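Local structure of protein argonaute (Aquifex aeolicus, 1YVU) at residues 38-43 with 101-106; 49-54 with 94-99; 353-358 with 411-416. The protein uses short single-stranded DNA guides to bind complementary RNA targets and cleaves the target strand with the help of divalent metal ions. One frame throughout, in Å; residues are numbered along the deposited sequence.

Interaction 1: residues 38-43 with 101-106; sequences VRWRVF and FRDFLT
Asp103 is the residue that both Arg39 and Phe43 close upon, and its side chain is worth following outward. CB lies over the face of the Phe43 ring, a CH-pi contact 3.8 Å from the ring centroid and close to the ring normal. Chi1 of -67° sets CG anti to the carbonyl carbon of Asp103, and CG comes to rest over the middle of the same ring. The ring and carboxylate planes are nearly parallel, so the acid is stacked flat on the phenylalanine while the two side chains run past each other in opposite directions. OD1 takes the one straight bond, from Arg39 NH2 at 2.9 Å with an N-H...O angle of 168°; it lies in the guanidinium plane, yet the nitrogen approaches from above the carboxylate plane. OD2 receives weaker, bent bonds from Arg39 NH1 and NH2, and Thr50 N, outside these segments, probably also donates to it. The salt bridge is thus tip to tip, the two flat groups steeply turned. With this buried charge paired to Arg39, the carboxylate probably stays ionised. At the ring's edge, Thr106 CG2 meets Phe43 CZ at 3.7 Å.

Both segments belong to the N-terminal domain. Helix 32-46 and helix 94-107 run at 41° to each other here, and their axes stay 11.9 Å apart, a distance bridged by the Arg39-Asp103 salt bridge and the Phe43 ring. Behind helix 32-46, Val38 and Val42 pack on strand 78-82, and Val42 also touches strand 56-59; behind helix 94-107, Phe101, Phe104 and Leu105 lean on helix 280-299.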
# COMPACT_ATOMS: atom_id res chain seq x y z
N VAL A 38 18.28 -12.40 14.82
CA VAL A 38 19.53 -13.01 15.24
C VAL A 38 20.60 -12.69 14.25
O VAL A 38 21.69 -12.30 14.64
CB VAL A 38 19.40 -14.53 15.37
CG1 VAL A 38 20.76 -15.16 15.78
CG2 VAL A 38 18.33 -14.86 16.40
N ARG A 39 20.26 -12.86 12.98
CA ARG A 39 21.13 -12.59 11.83
C ARG A 39 21.65 -11.15 11.89
O ARG A 39 22.81 -10.88 11.54
CB ARG A 39 20.35 -12.90 10.53
CG ARG A 39 20.91 -12.34 9.22
CD ARG A 39 19.89 -11.35 8.65
NE ARG A 39 20.40 -10.41 7.66
CZ ARG A 39 21.37 -9.51 7.85
NH1 ARG A 39 22.01 -9.40 9.00
NH2 ARG A 39 21.61 -8.63 6.90
N TRP A 40 20.81 -10.25 12.42
CA TRP A 40 21.15 -8.85 12.58
C TRP A 40 22.21 -8.73 13.67
O TRP A 40 23.23 -8.05 13.50
CB TRP A 40 19.88 -8.03 12.89
CG TRP A 40 20.13 -6.58 13.27
CD1 TRP A 40 19.96 -6.02 14.51
CD2 TRP A 40 20.68 -5.54 12.43
NE1 TRP A 40 20.40 -4.71 14.51
CE2 TRP A 40 20.84 -4.39 13.25
CE3 TRP A 40 21.07 -5.46 11.08
CZ2 TRP A 40 21.38 -3.17 12.76
CZ3 TRP A 40 21.61 -4.24 10.58
CH2 TRP A 40 21.76 -3.12 11.43
N ARG A 41 21.98 -9.48 14.75
CA ARG A 41 22.86 -9.49 15.92
C ARG A 41 24.17 -10.21 15.70
O ARG A 41 25.19 -9.79 16.28
CB ARG A 41 22.11 -10.05 17.11
CG ARG A 41 20.93 -9.18 17.50
CD ARG A 41 20.14 -9.78 18.66
NE ARG A 41 19.17 -8.86 19.28
CZ ARG A 41 19.48 -7.73 19.92
NH1 ARG A 41 20.74 -7.31 20.03
NH2 ARG A 41 18.53 -7.09 20.59
N VAL A 42 24.17 -11.22 14.80
CA VAL A 42 25.38 -11.99 14.43
C VAL A 42 26.28 -11.02 13.71
O VAL A 42 27.46 -11.02 13.91
CB VAL A 42 25.17 -13.16 13.42
CG1 VAL A 42 26.46 -14.01 13.31
CG2 VAL A 42 24.05 -14.04 13.82
N PHE A 43 25.69 -10.17 12.89
CA PHE A 43 26.41 -9.15 12.16
C PHE A 43 26.92 -8.04 13.13
O PHE A 43 28.02 -7.53 12.96
CB PHE A 43 25.49 -8.65 11.02
CG PHE A 43 25.85 -7.30 10.44
CD1 PHE A 43 27.13 -7.05 9.86
CD2 PHE A 43 24.91 -6.24 10.49
CE1 PHE A 43 27.47 -5.78 9.36
CE2 PHE A 43 25.23 -4.95 9.99
CZ PHE A 43 26.52 -4.72 9.43
N PHE A 101 24.42 -8.10 0.98
CA PHE A 101 24.62 -6.79 0.33
C PHE A 101 24.38 -5.60 1.28
O PHE A 101 25.21 -4.70 1.36
CB PHE A 101 23.72 -6.66 -0.92
CG PHE A 101 23.91 -5.35 -1.70
CD1 PHE A 101 25.11 -5.10 -2.44
CD2 PHE A 101 22.91 -4.37 -1.71
CE1 PHE A 101 25.28 -3.87 -3.17
CE2 PHE A 101 23.07 -3.14 -2.44
CZ PHE A 101 24.26 -2.90 -3.17
N ARG A 102 23.24 -5.64 1.99
CA ARG A 102 22.83 -4.58 2.92
C ARG A 102 23.85 -4.27 4.01
O ARG A 102 24.18 -3.12 4.27
CB ARG A 102 21.51 -4.95 3.58
CG ARG A 102 20.30 -4.72 2.71
CD ARG A 102 19.04 -4.93 3.52
NE ARG A 102 17.86 -4.54 2.75
CZ ARG A 102 16.62 -4.98 2.99
NH1 ARG A 102 16.37 -5.82 3.98
NH2 ARG A 102 15.62 -4.59 2.19
N ASP A 103 24.40 -5.33 4.57
CA ASP A 103 25.40 -5.25 5.62
C ASP A 103 26.70 -4.67 5.11
O ASP A 103 27.54 -4.22 5.88
CB ASP A 103 25.62 -6.64 6.24
CG ASP A 103 24.39 -7.17 7.02
OD1 ASP A 103 23.39 -6.42 7.22
OD2 ASP A 103 24.42 -8.35 7.43
N PHE A 104 26.87 -4.68 3.80
CA PHE A 104 28.05 -4.09 3.21
C PHE A 104 27.85 -2.59 3.14
O PHE A 104 28.75 -1.85 3.47
CB PHE A 104 28.33 -4.64 1.83
CG PHE A 104 29.25 -5.80 1.83
CD1 PHE A 104 28.76 -7.09 1.78
CD2 PHE A 104 30.64 -5.59 1.91
CE1 PHE A 104 29.63 -8.19 1.79
CE2 PHE A 104 31.52 -6.68 1.92
CZ PHE A 104 31.02 -7.98 1.86
N LEU A 105 26.63 -2.16 2.80
CA LEU A 105 26.26 -0.74 2.70
C LEU A 105 26.36 -0.05 4.05
O LEU A 105 26.54 1.17 4.16
CB LEU A 105 24.81 -0.61 2.20
CG LEU A 105 24.46 -1.37 0.93
CD1 LEU A 105 23.04 -1.05 0.58
CD2 LEU A 105 25.39 -0.98 -0.22
N THR A 106 26.22 -0.87 5.08
CA THR A 106 26.26 -0.45 6.46
C THR A 106 27.69 -0.38 6.94
O THR A 106 28.14 0.69 7.29
CB THR A 106 25.41 -1.41 7.32
OG1 THR A 106 24.03 -1.26 6.95
CG2 THR A 106 25.62 -1.16 8.82

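Interaction 2: residues 49-54 with 94-99; sequences PTFRRE and ERECQE
Arg95 reaches from its helix to the carbonyl oxygen of Arg52 and grips that single atom end-on with two nitrogens. NH2 donates to Arg52 O at 2.9 Å, nearly in line with the C=O bond, while the NH1 contact is too short for its exact geometry to be trusted. Arg52 is held by both its backbone N-H and its carbonyl oxygen, since Arg52 N also gives a hydrogen bond to Glu99 OE1 at 2.8 Å.

Stacking comes next. The Arg52 guanidinium lies flat on that of Arg95, centres 3.5 Å apart and planes at 12°, although the two side chains cross at about a right angle. Two like charges in such a pile would repel, and Glu99 is likely to ease this, its OE2 lying 4.4 Å from Arg52 NH1 without an N-H pointing at it.

The setting is a two-stranded antiparallel hairpin, 50-53 with 56-59, in the N-terminal domain; strand 50-53 runs nearly antiparallel to the start of helix 94-107, with axes 7.1 Å apart.

Ion pairs link Arg53, Arg95, Glu96 and Glu99 into a network. Arg95 NH1 makes a weak bond to Glu99 OE2, and Arg53 NE forms a long salt bridge to Glu96 OE1 at 3.7 Å; Arg53 also has a cation-pi partner in Trp58.

Van der Waals packing falls to Phe51, whose CD1 touches Glu96 CB at 3.8 Å; Leu100 adds a further contact.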
# COMPACT_ATOMS: atom_id res chain seq x y z
N PRO A 49 29.71 -8.87 7.47
CA PRO A 49 28.46 -9.13 6.75
C PRO A 49 27.97 -10.57 6.89
O PRO A 49 28.76 -11.52 6.79
CB PRO A 49 28.86 -8.78 5.32
CG PRO A 49 29.62 -7.54 5.53
CD PRO A 49 30.51 -7.87 6.73
N THR A 50 26.67 -10.74 7.10
CA THR A 50 26.12 -12.05 7.34
C THR A 50 24.90 -12.37 6.52
O THR A 50 24.15 -11.48 6.14
CB THR A 50 25.75 -12.16 8.87
OG1 THR A 50 26.91 -11.90 9.67
CG2 THR A 50 25.18 -13.53 9.27
N PHE A 51 24.75 -13.64 6.20
CA PHE A 51 23.56 -14.12 5.53
C PHE A 51 23.08 -15.41 6.21
O PHE A 51 23.88 -16.11 6.86
CB PHE A 51 23.70 -14.22 3.99
CG PHE A 51 24.52 -15.38 3.48
CD1 PHE A 51 23.95 -16.66 3.30
CD2 PHE A 51 25.86 -15.18 3.10
CE1 PHE A 51 24.68 -17.72 2.74
CE2 PHE A 51 26.61 -16.24 2.54
CZ PHE A 51 26.02 -17.52 2.36
N ARG A 52 21.80 -15.71 6.04
CA ARG A 52 21.17 -16.88 6.63
C ARG A 52 20.89 -17.98 5.59
O ARG A 52 20.02 -17.81 4.73
CB ARG A 52 19.87 -16.45 7.32
CG ARG A 52 19.29 -17.40 8.36
CD ARG A 52 17.79 -17.21 8.49
NE ARG A 52 17.08 -18.05 7.52
CZ ARG A 52 16.08 -17.65 6.75
NH1 ARG A 52 15.62 -16.41 6.81
NH2 ARG A 52 15.55 -18.50 5.87
N ARG A 53 21.63 -19.09 5.68
CA ARG A 53 21.46 -20.25 4.80
C ARG A 53 20.75 -21.27 5.67
O ARG A 53 21.38 -21.96 6.48
CB ARG A 53 22.83 -20.78 4.34
CG ARG A 53 22.88 -21.29 2.89
CD ARG A 53 24.31 -21.63 2.41
NE ARG A 53 24.77 -20.76 1.31
CZ ARG A 53 25.83 -21.01 0.54
NH1 ARG A 53 26.57 -22.09 0.70
NH2 ARG A 53 26.13 -20.16 -0.43
N GLU A 54 19.41 -21.29 5.57
CA GLU A 54 18.52 -22.16 6.35
C GLU A 54 18.73 -22.03 7.88
O GLU A 54 18.14 -21.14 8.50
CB GLU A 54 18.55 -23.64 5.88
CG GLU A 54 18.15 -23.92 4.39
CD GLU A 54 16.64 -23.88 4.08
OE1 GLU A 54 15.80 -24.13 4.97
OE2 GLU A 54 16.29 -23.62 2.90
N GLU A 94 17.71 -14.92 -3.21
CA GLU A 94 17.79 -13.49 -3.47
C GLU A 94 17.92 -12.86 -2.10
O GLU A 94 18.57 -11.81 -1.93
CB GLU A 94 16.48 -13.01 -4.10
CG GLU A 94 16.02 -13.86 -5.24
CD GLU A 94 14.77 -14.69 -4.97
OE1 GLU A 94 14.86 -15.94 -5.08
OE2 GLU A 94 13.70 -14.11 -4.73
N ARG A 95 17.26 -13.53 -1.14
CA ARG A 95 17.22 -13.14 0.27
C ARG A 95 18.62 -13.06 0.83
O ARG A 95 18.99 -12.03 1.39
CB ARG A 95 16.37 -14.12 1.10
CG ARG A 95 16.38 -13.84 2.64
CD ARG A 95 15.70 -14.90 3.48
NE ARG A 95 16.14 -16.26 3.17
CZ ARG A 95 17.26 -16.84 3.59
NH1 ARG A 95 18.11 -16.19 4.37
NH2 ARG A 95 17.52 -18.10 3.28
N GLU A 96 19.42 -14.10 0.60
CA GLU A 96 20.80 -14.17 1.08
C GLU A 96 21.64 -13.06 0.48
O GLU A 96 22.36 -12.37 1.22
CB GLU A 96 21.43 -15.51 0.75
CG GLU A 96 20.71 -16.69 1.35
CD GLU A 96 21.31 -18.02 0.95
OE1 GLU A 96 22.41 -18.03 0.36
OE2 GLU A 96 20.66 -19.06 1.24
N CYS A 97 21.42 -12.80 -0.81
CA CYS A 97 22.13 -11.76 -1.55
C CYS A 97 21.87 -10.38 -0.94
O CYS A 97 22.80 -9.61 -0.67
CB CYS A 97 21.75 -11.81 -3.03
SG CYS A 97 22.53 -10.55 -4.02
N GLN A 98 20.60 -10.14 -0.63
CA GLN A 98 20.16 -8.90 -0.00
C GLN A 98 20.75 -8.73 1.40
O GLN A 98 21.40 -7.73 1.69
CB GLN A 98 18.67 -8.93 0.06
CG GLN A 98 18.03 -7.69 0.56
CD GLN A 98 16.64 -8.03 0.94
OE1 GLN A 98 16.38 -8.39 2.12
NE2 GLN A 98 15.74 -8.09 -0.07
N GLU A 99 20.59 -9.77 2.22
CA GLU A 99 21.06 -9.80 3.59
C GLU A 99 22.51 -9.43 3.64
O GLU A 99 22.86 -8.43 4.28
CB GLU A 99 20.87 -11.16 4.22
CG GLU A 99 19.43 -11.51 4.35
CD GLU A 99 19.20 -12.76 5.15
OE1 GLU A 99 20.18 -13.46 5.47
OE2 GLU A 99 18.04 -13.04 5.49

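Interaction 3: residues 353-358 with 411-416; sequences SVEIIS and INKIKD
Lys415 NZ donates to Glu355 OE2 at 3.1 Å, the salt bridge that ties the loop to the strand. The ammonium comes in from above the carboxylate plane, 49° out of it, and the two side chains cross at about a right angle. Lys415 is stretched out beyond CG, which carries its amine from the loop to the acid. The other oxygen, Glu355 OE1, lies against the aliphatic part of Lys413, 3.3 Å from its CG. Lys413 is poorly ordered, and its amine stays 5.1 Å from Glu355 OE1, so any attraction there is probably only long-range. That chain ends instead beside Ile357, reaching toward it tip to tip, with Lys413 CE 3.5 Å from Ile357 CD1. An alanine in place of Glu355 would probably leave Lys415 NZ without its carboxylate mate and Lys413 CG and CD without the OE1 contact.

The strand is part of 351-360, an inner strand of the four-stranded parallel sheet of the Mid domain, between 386-396 and 419-424. The loop leads from helix 402-411 to strand 419-424 and runs nearly opposite to the 353-357 direction; its Lys413 touches Val420, Ile357 packs on Val420 and Val422, and Glu355 reaches Ser393 of strand 386-396.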
# COMPACT_ATOMS: atom_id res chain seq x y z
N SER A 353 -34.06 7.57 -5.46
CA SER A 353 -34.30 8.57 -4.42
C SER A 353 -32.96 9.22 -4.07
O SER A 353 -32.05 8.55 -3.57
CB SER A 353 -34.97 7.95 -3.18
OG SER A 353 -34.25 6.83 -2.69
N VAL A 354 -32.83 10.51 -4.41
CA VAL A 354 -31.60 11.29 -4.23
C VAL A 354 -31.73 12.46 -3.25
O VAL A 354 -32.77 13.11 -3.23
CB VAL A 354 -31.15 11.88 -5.62
CG1 VAL A 354 -29.86 12.70 -5.51
CG2 VAL A 354 -30.95 10.77 -6.62
N GLU A 355 -30.71 12.68 -2.43
CA GLU A 355 -30.63 13.84 -1.53
C GLU A 355 -29.54 14.76 -2.14
O GLU A 355 -28.59 14.27 -2.77
CB GLU A 355 -30.22 13.45 -0.09
CG GLU A 355 -31.39 13.31 0.92
CD GLU A 355 -31.48 14.42 1.96
OE1 GLU A 355 -30.46 14.76 2.61
OE2 GLU A 355 -32.60 14.94 2.16
N ILE A 356 -29.70 16.08 -2.04
CA ILE A 356 -28.72 17.02 -2.59
C ILE A 356 -28.19 17.95 -1.53
O ILE A 356 -28.88 18.22 -0.53
CB ILE A 356 -29.34 17.88 -3.74
CG1 ILE A 356 -29.68 17.00 -4.93
CG2 ILE A 356 -28.38 18.92 -4.24
CD1 ILE A 356 -30.85 17.46 -5.65
N ILE A 357 -26.93 18.38 -1.70
CA ILE A 357 -26.31 19.31 -0.76
C ILE A 357 -25.49 20.33 -1.51
O ILE A 357 -24.74 19.98 -2.40
CB ILE A 357 -25.34 18.65 0.33
CG1 ILE A 357 -26.08 17.69 1.23
CG2 ILE A 357 -24.64 19.70 1.25
CD1 ILE A 357 -26.00 16.34 0.73
N SER A 358 -25.61 21.59 -1.10
CA SER A 358 -24.83 22.63 -1.69
C SER A 358 -24.19 23.42 -0.60
O SER A 358 -24.78 23.72 0.42
CB SER A 358 -25.67 23.53 -2.56
OG SER A 358 -26.70 24.04 -1.75
N ILE A 411 -25.04 13.34 9.14
CA ILE A 411 -25.43 12.36 10.18
C ILE A 411 -26.87 11.85 10.00
O ILE A 411 -27.16 10.68 10.27
CB ILE A 411 -25.27 12.95 11.63
CG1 ILE A 411 -23.84 13.41 11.87
CG2 ILE A 411 -25.51 11.87 12.70
CD1 ILE A 411 -23.70 14.44 13.00
N ASN A 412 -27.74 12.71 9.47
CA ASN A 412 -29.16 12.42 9.27
C ASN A 412 -29.49 11.88 7.89
O ASN A 412 -30.65 11.50 7.64
CB ASN A 412 -29.98 13.69 9.51
CG ASN A 412 -29.65 14.39 10.84
OD1 ASN A 412 -29.92 13.85 11.92
ND2 ASN A 412 -29.10 15.60 10.76
N LYS A 413 -28.49 11.81 7.03
CA LYS A 413 -28.71 11.39 5.65
C LYS A 413 -28.82 9.93 5.31
O LYS A 413 -28.65 9.56 4.14
CB LYS A 413 -27.69 12.05 4.75
CG LYS A 413 -28.26 12.49 3.42
CD LYS A 413 -27.27 13.32 2.73
CE LYS A 413 -26.89 14.54 3.56
NZ LYS A 413 -25.44 14.85 3.37
N ILE A 414 -29.11 9.10 6.29
CA ILE A 414 -29.25 7.69 5.96
C ILE A 414 -30.64 7.43 5.40
O ILE A 414 -30.82 6.49 4.64
CB ILE A 414 -28.86 6.70 7.10
CG1 ILE A 414 -27.68 7.27 7.91
CG2 ILE A 414 -28.42 5.35 6.47
CD1 ILE A 414 -26.93 6.26 8.85
N LYS A 415 -31.53 8.40 5.64
CA LYS A 415 -32.94 8.46 5.22
C LYS A 415 -33.61 7.29 4.48
O LYS A 415 -34.70 6.86 4.88
CB LYS A 415 -33.22 9.80 4.50
CG LYS A 415 -33.16 10.98 5.45
CD LYS A 415 -33.34 12.29 4.76
CE LYS A 415 -33.23 13.41 5.77
NZ LYS A 415 -33.39 14.76 5.16
N ASP A 416 -32.92 6.81 3.43
CA ASP A 416 -33.25 5.68 2.54
C ASP A 416 -32.70 5.99 1.15
O ASP A 416 -33.01 5.30 0.18
CB ASP A 416 -34.76 5.39 2.43
CG ASP A 416 -35.07 3.90 2.28
OD1 ASP A 416 -34.15 3.10 1.97
OD2 ASP A 416 -36.24 3.54 2.50

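Interactions 1 and 2 are neighbours in the N-terminal domain, their centres 9 Å apart, and both use helix 94-107: its first turns receive strand 50-53 and its later turns helix 32-46. Helix 32-46 and strand 50-53 follow each other in the chain, and both pack on helix 94-107, so interaction 2 falls within the chain span that interaction 1 brackets. Thr50 N, a probable donor to Asp103 OD2, joins the two directly. Interaction 3 comes later in sequence, in the Mid domain, about 58 Å away between centres and across the centre of the chain. The first two therefore lie in the PAZ lobe and interaction 3 in the PIWI lobe.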